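Local coordinates for protein putative metalloprotease II (Bacteroides fragilis, PDB 4ON1) that is probably an extracellular zinc-dependent metalloendopeptidase of the fragilysin family, encoded in a pathogenicity island and seen in a probably latent form, at residues Ile164-Ile174 against Met352-Val360; Leu35-Ile45 against Thr55-Gly63. All coordinates share one frame; numbering follows the deposited sequence.

Interaction 1 (Ile164-Ile174 against Met352-Val360)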
loop_
_atom_site.group_PDB
_atom_site.type_symbol
_atom_site.label_atom_id
_atom_site.label_comp_id
_atom_site.label_asym_id
_atom_site.label_seq_id
_atom_site.Cartn_x
_atom_site.Cartn_y
_atom_site.Cartn_z
ATOM N N ILE A 164 14.165 -2.493 -4.740
ATOM C CA ILE A 164 13.646 -2.129 -6.050
ATOM C C ILE A 164 14.761 -2.188 -7.098
ATOM O O ILE A 164 14.559 -2.687 -8.205
ATOM C CB ILE A 164 13.013 -0.723 -6.044
ATOM C CG1 ILE A 164 11.754 -0.696 -5.176
ATOM C CG2 ILE A 164 12.662 -0.284 -7.455
ATOM C CD1 ILE A 164 11.109 0.678 -5.113
ATOM N N GLY A 165 15.938 -1.681 -6.742
ATOM C CA GLY A 165 17.061 -1.631 -7.668
ATOM C C GLY A 165 17.549 -2.984 -8.159
ATOM O O GLY A 165 18.193 -3.077 -9.207
ATOM N N ASN A 166 17.240 -4.035 -7.404
ATOM C CA ASN A 166 17.637 -5.392 -7.770
ATOM C C ASN A 166 16.566 -6.138 -8.571
ATOM O O ASN A 166 16.750 -7.297 -8.939
ATOM C CB ASN A 166 18.012 -6.191 -6.521
ATOM C CG ASN A 166 19.411 -5.875 -6.026
ATOM O OD1 ASN A 166 19.840 -4.720 -6.029
ATOM N ND2 ASN A 166 20.140 -6.908 -5.615
ATOM N N ASN A 167 15.440 -5.476 -8.820
ATOM C CA ASN A 167 14.354 -6.063 -9.605
ATOM C C ASN A 167 14.615 -6.097 -11.107
ATOM O O ASN A 167 15.214 -5.174 -11.660
ATOM C CB ASN A 167 13.053 -5.301 -9.379
ATOM C CG ASN A 167 12.368 -5.676 -8.089
ATOM O OD1 ASN A 167 12.576 -6.763 -7.548
ATOM N ND2 ASN A 167 11.527 -4.774 -7.593
ATOM N N PRO A 168 14.159 -7.171 -11.772
ATOM C CA PRO A 168 14.261 -7.288 -13.230
ATOM C C PRO A 168 13.168 -6.489 -13.953
ATOM O O PRO A 168 12.398 -5.775 -13.306
ATOM C CB PRO A 168 14.088 -8.794 -13.477
ATOM C CG PRO A 168 14.252 -9.446 -12.121
ATOM C CD PRO A 168 13.728 -8.436 -11.157
ATOM N N PHE A 169 13.131 -6.610 -15.280
ATOM C CA PHE A 169 12.090 -6.027 -16.136
ATOM C C PHE A 169 12.021 -4.494 -16.100
ATOM O O PHE A 169 11.067 -3.896 -16.607
ATOM C CB PHE A 169 10.716 -6.604 -15.765
ATOM C CG PHE A 169 10.672 -8.112 -15.763
ATOM C CD1 PHE A 169 10.620 -8.822 -16.954
ATOM C CD2 PHE A 169 10.670 -8.817 -14.566
ATOM C CE1 PHE A 169 10.580 -10.208 -16.955
ATOM C CE2 PHE A 169 10.627 -10.204 -14.557
ATOM C CZ PHE A 169 10.581 -10.899 -15.753
ATOM N N LYS A 170 13.036 -3.864 -15.516
ATOM C CA LYS A 170 13.099 -2.407 -15.469
ATOM C C LYS A 170 13.221 -1.815 -16.874
ATOM O O LYS A 170 14.118 -2.180 -17.639
ATOM C CB LYS A 170 14.263 -1.946 -14.593
ATOM C CG LYS A 170 14.543 -0.455 -14.670
ATOM C CD LYS A 170 15.893 -0.112 -14.061
ATOM C CE LYS A 170 16.202 1.370 -14.209
ATOM N NZ LYS A 170 17.525 1.738 -13.623
ATOM N N GLY A 171 12.306 -0.915 -17.216
ATOM C CA GLY A 171 12.325 -0.287 -18.523
ATOM C C GLY A 171 11.322 -0.937 -19.457
ATOM O O GLY A 171 11.037 -0.420 -20.536
ATOM N N LEU A 172 10.814 -2.096 -19.050
ATOM C CA LEU A 172 9.853 -2.838 -19.858
ATOM C C LEU A 172 8.457 -2.249 -19.683
ATOM O O LEU A 172 8.097 -1.810 -18.587
ATOM C CB LEU A 172 9.869 -4.324 -19.495
ATOM C CG LEU A 172 11.225 -4.992 -19.749
ATOM C CD1 LEU A 172 11.149 -6.499 -19.553
ATOM C CD2 LEU A 172 11.760 -4.642 -21.134
ATOM N N PRO A 173 7.661 -2.235 -20.763
ATOM C CA PRO A 173 6.358 -1.573 -20.655
ATOM C C PRO A 173 5.376 -2.341 -19.773
ATOM O O PRO A 173 5.225 -3.560 -19.898
ATOM C CB PRO A 173 5.872 -1.512 -22.105
ATOM C CG PRO A 173 6.550 -2.651 -22.789
ATOM C CD PRO A 173 7.852 -2.903 -22.062
ATOM N N ILE A 174 4.714 -1.605 -18.885
ATOM C CA ILE A 174 3.740 -2.167 -17.963
ATOM C C ILE A 174 2.463 -2.425 -18.764
ATOM O O ILE A 174 2.016 -1.559 -19.517
ATOM C CB ILE A 174 3.487 -1.214 -16.764
ATOM C CG1 ILE A 174 4.783 -1.002 -15.972
ATOM C CG2 ILE A 174 2.360 -1.722 -15.873
ATOM C CD1 ILE A 174 4.639 -0.068 -14.787
ATOM N N MET A 352 1.907 6.718 -12.500
ATOM C CA MET A 352 1.380 6.065 -13.694
ATOM C C MET A 352 2.414 5.981 -14.825
ATOM O O MET A 352 2.050 5.884 -16.000
ATOM C CB MET A 352 0.117 6.791 -14.180
ATOM C CG MET A 352 -0.976 6.923 -13.120
ATOM S SD MET A 352 -1.367 5.325 -12.376
ATOM C CE MET A 352 -2.101 4.500 -13.793
ATOM N N TYR A 353 3.695 6.039 -14.476
ATOM C CA TYR A 353 4.757 5.865 -15.464
ATOM C C TYR A 353 4.586 4.552 -16.235
ATOM O O TYR A 353 4.326 3.493 -15.651
ATOM C CB TYR A 353 6.128 5.907 -14.794
ATOM C CG TYR A 353 7.277 6.014 -15.772
ATOM C CD1 TYR A 353 8.440 5.283 -15.590
ATOM C CD2 TYR A 353 7.196 6.851 -16.876
ATOM C CE1 TYR A 353 9.499 5.386 -16.480
ATOM C CE2 TYR A 353 8.244 6.961 -17.773
ATOM C CZ TYR A 353 9.392 6.224 -17.570
ATOM O OH TYR A 353 10.433 6.331 -18.459
ATOM N N THR A 354 4.735 4.652 -17.552
ATOM C CA THR A 354 4.462 3.566 -18.487
ATOM C C THR A 354 5.398 2.371 -18.330
ATOM O O THR A 354 5.061 1.247 -18.709
ATOM C CB THR A 354 4.556 4.082 -19.933
ATOM O OG1 THR A 354 3.882 5.341 -20.034
ATOM C CG2 THR A 354 3.942 3.093 -20.915
ATOM N N TRP A 355 6.574 2.619 -17.768
ATOM C CA TRP A 355 7.592 1.586 -17.640
ATOM C C TRP A 355 7.988 1.415 -16.181
ATOM O O TRP A 355 7.815 2.322 -15.372
ATOM C CB TRP A 355 8.817 1.923 -18.501
ATOM C CG TRP A 355 8.526 2.021 -19.980
ATOM C CD1 TRP A 355 8.512 0.996 -20.879
ATOM C CD2 TRP A 355 8.221 3.212 -20.727
ATOM N NE1 TRP A 355 8.213 1.467 -22.135
ATOM C CE2 TRP A 355 8.029 2.823 -22.070
ATOM C CE3 TRP A 355 8.084 4.563 -20.389
ATOM C CZ2 TRP A 355 7.711 3.741 -23.077
ATOM C CZ3 TRP A 355 7.768 5.473 -21.391
ATOM C CH2 TRP A 355 7.586 5.055 -22.718
ATOM N N TYR A 356 8.503 0.241 -15.842
ATOM C CA TYR A 356 8.923 -0.053 -14.476
ATOM C C TYR A 356 10.246 0.647 -14.150
ATOM O O TYR A 356 11.274 0.362 -14.761
ATOM C CB TYR A 356 9.051 -1.565 -14.282
ATOM C CG TYR A 356 9.482 -2.009 -12.898
ATOM C CD1 TYR A 356 9.013 -1.365 -11.756
ATOM C CD2 TYR A 356 10.337 -3.097 -12.733
ATOM C CE1 TYR A 356 9.396 -1.782 -10.487
ATOM C CE2 TYR A 356 10.725 -3.523 -11.470
ATOM C CZ TYR A 356 10.252 -2.860 -10.351
ATOM O OH TYR A 356 10.633 -3.273 -9.091
ATOM N N SER A 357 10.211 1.583 -13.206
ATOM C CA SER A 357 11.394 2.362 -12.852
ATOM C C SER A 357 11.407 2.613 -11.348
ATOM O O SER A 357 10.352 2.672 -10.722
ATOM C CB SER A 357 11.425 3.684 -13.631
ATOM O OG SER A 357 12.074 4.705 -12.893
ATOM N N PRO A 358 12.609 2.736 -10.759
ATOM C CA PRO A 358 12.763 2.991 -9.320
ATOM C C PRO A 358 12.568 4.450 -8.929
ATOM O O PRO A 358 12.618 4.788 -7.741
ATOM C CB PRO A 358 14.216 2.571 -9.040
ATOM C CG PRO A 358 14.695 1.875 -10.293
ATOM C CD PRO A 358 13.907 2.489 -11.404
ATOM N N GLN A 359 12.322 5.299 -9.919
ATOM C CA GLN A 359 12.145 6.723 -9.679
ATOM C C GLN A 359 10.677 7.051 -9.395
ATOM O O GLN A 359 10.347 8.166 -8.985
ATOM C CB GLN A 359 12.643 7.521 -10.880
ATOM C CG GLN A 359 14.087 7.223 -11.263
ATOM C CD GLN A 359 15.075 7.584 -10.172
ATOM O OE1 GLN A 359 14.841 8.502 -9.382
ATOM N NE2 GLN A 359 16.189 6.858 -10.120
ATOM N N VAL A 360 9.804 6.079 -9.628
ATOM C CA VAL A 360 8.371 6.287 -9.479
ATOM C C VAL A 360 8.016 6.681 -8.046
ATOM O O VAL A 360 8.535 6.107 -7.090
ATOM C CB VAL A 360 7.597 5.013 -9.879
ATOM C CG1 VAL A 360 6.128 5.096 -9.466
ATOM C CG2 VAL A 360 7.713 4.785 -11.373
#
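The approach of the chain to its zinc-binding aspartate, as in the aspartate switch of fragilysin zymogens, is held here by I174, whose N donates to T354 O in a nearly straight bond of 2.9 Å (174°). P173 and W355 form a single bridge between segments running in opposite directions; beyond it a weak bond joins Y356 N to L172 O, and G171 N reaches Y356 O at 3.0 Å, on a lone pair in the carbonyl plane. G171 occupies the third position of the type II turn F169-L172, which brings its amide round to that oxygen. The segment 352-360 begins with M352, whose side chain lies against the zinc ligands H334 and H338, the arrangement of a metzincin Met-turn; the residues after it probably correspond to the wall of the S1' pocket. Y356 swings its ring away from its own N (chi1 -180°) and presents the ring edge to the loop 167-170, where P168 O meets CE2, 3.4 Å away. N167 ND2 comes up to Y356 OH at the ring edge, though the modelled separation is too short to be relied on; the hydroxyl also has a weak hydrogen bond with S327 O. F298 packs edge-to-face on the same tyrosine. Apolar contacts to P358 extend the interface: I164 CG2 touches P358 CB at 3.6 Å, and the extended K170 chain places CE 3.8 Å from P358 CD, crossing it at about a right angle. P173 N comes to the edge of the W355 indole at CD1 (3.3 Å), while I174 CD1 sits 3.7 Å from Y353 O.

Interaction 2 (Leu35-Ile45 against Thr55-Gly63)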
loop_
_atom_site.group_PDB
_atom_site.type_symbol
_atom_site.label_atom_id
_atom_site.label_comp_id
_atom_site.label_asym_id
_atom_site.label_seq_id
_atom_site.Cartn_x
_atom_site.Cartn_y
_atom_site.Cartn_z
ATOM N N LEU A 35 3.018 5.957 18.558
ATOM C CA LEU A 35 1.964 6.196 17.568
ATOM C C LEU A 35 0.554 6.265 18.151
ATOM O O LEU A 35 -0.272 7.039 17.679
ATOM C CB LEU A 35 2.003 5.121 16.473
ATOM C CG LEU A 35 3.273 5.093 15.617
ATOM C CD1 LEU A 35 3.200 4.033 14.515
ATOM C CD2 LEU A 35 3.549 6.458 15.019
ATOM N N SER A 36 0.279 5.471 19.182
ATOM C CA SER A 36 -1.057 5.438 19.768
ATOM C C SER A 36 -1.432 6.735 20.492
ATOM O O SER A 36 -2.601 6.943 20.815
ATOM C CB SER A 36 -1.180 4.264 20.741
ATOM O OG SER A 36 -0.304 4.431 21.838
ATOM N N LYS A 37 -0.455 7.604 20.749
ATOM C CA LYS A 37 -0.735 8.869 21.439
ATOM C C LYS A 37 -0.954 10.030 20.466
ATOM O O LYS A 37 -1.203 11.164 20.883
ATOM C CB LYS A 37 0.403 9.226 22.399
ATOM C CG LYS A 37 0.586 8.254 23.557
ATOM C CD LYS A 37 1.824 8.608 24.382
ATOM C CE LYS A 37 2.030 7.613 25.518
ATOM N NZ LYS A 37 1.924 6.204 25.017
ATOM N N ILE A 38 -0.855 9.744 19.172
ATOM C CA ILE A 38 -0.959 10.779 18.145
ATOM C C ILE A 38 -2.339 10.768 17.490
ATOM O O ILE A 38 -2.700 9.797 16.827
ATOM C CB ILE A 38 0.137 10.597 17.077
ATOM C CG1 ILE A 38 1.519 10.723 17.729
ATOM C CG2 ILE A 38 -0.022 11.612 15.962
ATOM C CD1 ILE A 38 2.661 10.280 16.836
ATOM N N SER A 39 -3.107 11.843 17.679
ATOM C CA SER A 39 -4.492 11.883 17.203
ATOM C C SER A 39 -4.836 13.072 16.308
ATOM O O SER A 39 -5.022 12.912 15.103
ATOM C CB SER A 39 -5.452 11.883 18.394
ATOM O OG SER A 39 -5.928 10.577 18.669
ATOM N N ASN A 40 -4.917 14.264 16.891
ATOM C CA ASN A 40 -5.377 15.428 16.142
ATOM C C ASN A 40 -4.250 16.375 15.783
ATOM O O ASN A 40 -4.227 16.957 14.698
ATOM C CB ASN A 40 -6.429 16.206 16.938
ATOM C CG ASN A 40 -7.625 15.360 17.314
ATOM O OD1 ASN A 40 -8.495 15.088 16.485
ATOM N ND2 ASN A 40 -7.684 14.952 18.577
ATOM N N THR A 41 -3.317 16.522 16.710
ATOM C CA THR A 41 -2.228 17.468 16.557
ATOM C C THR A 41 -0.941 16.813 16.072
ATOM O O THR A 41 -0.774 15.597 16.140
ATOM C CB THR A 41 -1.956 18.201 17.885
ATOM O OG1 THR A 41 -1.785 17.240 18.935
ATOM C CG2 THR A 41 -3.125 19.098 18.233
ATOM N N GLU A 42 -0.046 17.651 15.569
ATOM C CA GLU A 42 1.301 17.259 15.190
ATOM C C GLU A 42 2.140 16.911 16.424
ATOM O O GLU A 42 2.132 17.640 17.415
ATOM C CB GLU A 42 1.946 18.400 14.399
ATOM C CG GLU A 42 3.377 18.182 13.956
ATOM C CD GLU A 42 3.987 19.443 13.355
ATOM O OE1 GLU A 42 3.398 19.997 12.403
ATOM O OE2 GLU A 42 5.044 19.894 13.850
ATOM N N HIS A 43 2.839 15.781 16.375
ATOM C CA HIS A 43 3.760 15.407 17.449
ATOM C C HIS A 43 5.174 15.417 16.899
ATOM O O HIS A 43 5.409 15.005 15.765
ATOM C CB HIS A 43 3.433 14.025 18.030
ATOM C CG HIS A 43 2.240 14.008 18.935
ATOM N ND1 HIS A 43 2.271 13.435 20.188
ATOM C CD2 HIS A 43 0.983 14.493 18.775
ATOM C CE1 HIS A 43 1.088 13.565 20.762
ATOM N NE2 HIS A 43 0.289 14.203 19.925
ATOM N N THR A 44 6.120 15.865 17.710
ATOM C CA THR A 44 7.501 15.900 17.267
ATOM C C THR A 44 8.262 14.796 17.977
ATOM O O THR A 44 8.169 14.640 19.198
ATOM C CB THR A 44 8.148 17.272 17.536
ATOM O OG1 THR A 44 7.376 18.292 16.891
ATOM C CG2 THR A 44 9.564 17.309 16.987
ATOM N N ILE A 45 9.008 14.026 17.195
ATOM C CA ILE A 45 9.711 12.857 17.703
ATOM C C ILE A 45 11.202 12.970 17.448
ATOM O O ILE A 45 11.618 13.303 16.341
ATOM C CB ILE A 45 9.211 11.566 17.032
ATOM C CG1 ILE A 45 7.685 11.458 17.120
ATOM C CG2 ILE A 45 9.904 10.342 17.637
ATOM C CD1 ILE A 45 7.104 10.420 16.180
ATOM N N THR A 55 15.186 15.137 14.600
ATOM C CA THR A 55 13.770 15.276 14.915
ATOM C C THR A 55 12.913 15.228 13.665
ATOM O O THR A 55 13.331 15.653 12.590
ATOM C CB THR A 55 13.470 16.595 15.641
ATOM O OG1 THR A 55 13.891 17.691 14.818
ATOM C CG2 THR A 55 14.208 16.646 16.959
ATOM N N THR A 56 11.707 14.703 13.820
ATOM C CA THR A 56 10.719 14.743 12.757
ATOM C C THR A 56 9.366 14.979 13.400
ATOM O O THR A 56 9.194 14.769 14.600
ATOM C CB THR A 56 10.694 13.448 11.930
ATOM O OG1 THR A 56 9.792 13.604 10.825
ATOM C CG2 THR A 56 10.234 12.277 12.789
ATOM N N SER A 57 8.406 15.442 12.615
ATOM C CA SER A 57 7.060 15.600 13.136
ATOM C C SER A 57 6.109 14.755 12.300
ATOM O O SER A 57 6.300 14.622 11.099
ATOM C CB SER A 57 6.645 17.071 13.130
ATOM O OG SER A 57 6.271 17.480 11.831
ATOM N N ILE A 58 5.097 14.168 12.935
ATOM C CA ILE A 58 4.071 13.440 12.191
ATOM C C ILE A 58 2.698 13.688 12.798
ATOM O O ILE A 58 2.588 14.141 13.940
ATOM C CB ILE A 58 4.315 11.908 12.156
ATOM C CG1 ILE A 58 4.111 11.290 13.533
ATOM C CG2 ILE A 58 5.689 11.568 11.604
ATOM C CD1 ILE A 58 4.220 9.774 13.515
ATOM N N LYS A 59 1.653 13.410 12.023
ATOM C CA LYS A 59 0.304 13.437 12.566
ATOM C C LYS A 59 -0.528 12.349 11.925
ATOM O O LYS A 59 -0.162 11.795 10.880
ATOM C CB LYS A 59 -0.368 14.792 12.354
ATOM C CG LYS A 59 -0.607 15.136 10.911
ATOM C CD LYS A 59 -1.381 16.445 10.782
ATOM C CE LYS A 59 -0.702 17.575 11.538
ATOM N NZ LYS A 59 -1.379 18.888 11.319
ATOM N N ALA A 60 -1.644 12.035 12.570
ATOM C CA ALA A 60 -2.579 11.054 12.046
ATOM C C ALA A 60 -3.186 11.545 10.738
ATOM O O ALA A 60 -3.424 12.738 10.568
ATOM C CB ALA A 60 -3.671 10.772 13.065
ATOM N N ILE A 61 -3.435 10.621 9.818
ATOM C CA ILE A 61 -4.067 10.952 8.538
ATOM C C ILE A 61 -5.575 10.818 8.648
ATOM O O ILE A 61 -6.081 9.775 9.069
ATOM C CB ILE A 61 -3.576 10.043 7.400
ATOM C CG1 ILE A 61 -2.067 10.205 7.210
ATOM C CG2 ILE A 61 -4.315 10.369 6.099
ATOM C CD1 ILE A 61 -1.503 9.329 6.115
ATOM N N HIS A 62 -6.292 11.869 8.265
ATOM C CA HIS A 62 -7.752 11.861 8.338
ATOM C C HIS A 62 -8.373 11.630 6.958
ATOM O O HIS A 62 -7.709 11.797 5.939
ATOM C CB HIS A 62 -8.243 13.182 8.937
ATOM C CG HIS A 62 -7.634 13.493 10.270
ATOM N ND1 HIS A 62 -7.865 12.729 11.394
ATOM C CD2 HIS A 62 -6.780 14.473 10.651
ATOM C CE1 HIS A 62 -7.188 13.230 12.412
ATOM N NE2 HIS A 62 -6.522 14.289 11.988
ATOM N N GLY A 63 -9.634 11.211 6.924
ATOM C CA GLY A 63 -10.303 10.960 5.659
ATOM C C GLY A 63 -10.142 9.525 5.184
ATOM O O GLY A 63 -10.643 9.163 4.116
HETATM O O HOH W 1 -2.420 13.633 14.563
#
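A water molecule is gripped by three backbone groups where S39 and A60 face each other: it accepts from A60 N at 2.7 Å and donates to T41 O and, more weakly, to S39 O. It bridges the gap at the end of the antiparallel ladder formed by strands 43-49 and 52-68 of the N-terminal fragilysin-type domain. Within the ladder, H43 and I58 make a hydrogen-bonded pair, as do I45 and T56, each closed by two reciprocal N-H to O bonds; that from I45 N to T56 O is 2.7 Å long and almost straight (176°). Between them T44 and S57 form the non-hydrogen-bonded pair.

I58 is the hub of one face. Its CG1 stands between the backbone N and the carbonyl carbon (chi1 69°), which carries CD1 toward three apolar side chains: L35 CD2 and I38 CD1, each 3.7 Å from I58 CD1 and crossing its side chain at about a right angle, and I45 CD1, which comes in obliquely. I84 of strand 84-88, beside I58, and F76 of strand 71-78, beside L35 and I38, line the same cluster. I38 CG1 also lies over one face of the H43 ring, offset toward its rim, while H43 ND1 is hydrogen-bonded to H19.

On the face of T44 and S57 the character changes. The extended E42 side chain runs alongside S57, with OE2 3.3 Å from S57 CB, whereas S57 OG is bonded to D82. E42 OE1 and K59 NZ remain 5.0 Å apart, so their attraction probably adds little, and the strands are joined here by paired backbone amides and the aliphatic cluster round I58.

In the fold
Interaction 2 closes before interaction 1 opens along the chain, and the two lie on opposite sides of its centre, with centres 33 Å apart and nearest atoms about 17 Å apart. Interaction 2 is internal to the N-terminal domain, tying strand 43-49 to strand 52-68 far from the metal. Interaction 1 instead lays the segment 164-174 on the 352-360 loop of the metallopeptidase region. Its zinc end is close to the site: the I174 side chain is about 4 Å from the zinc ion, nearest atoms, and T354 touches H344. D176 then completes the coordination with H334, H338 and H344, consistent with a latent form of the enzyme.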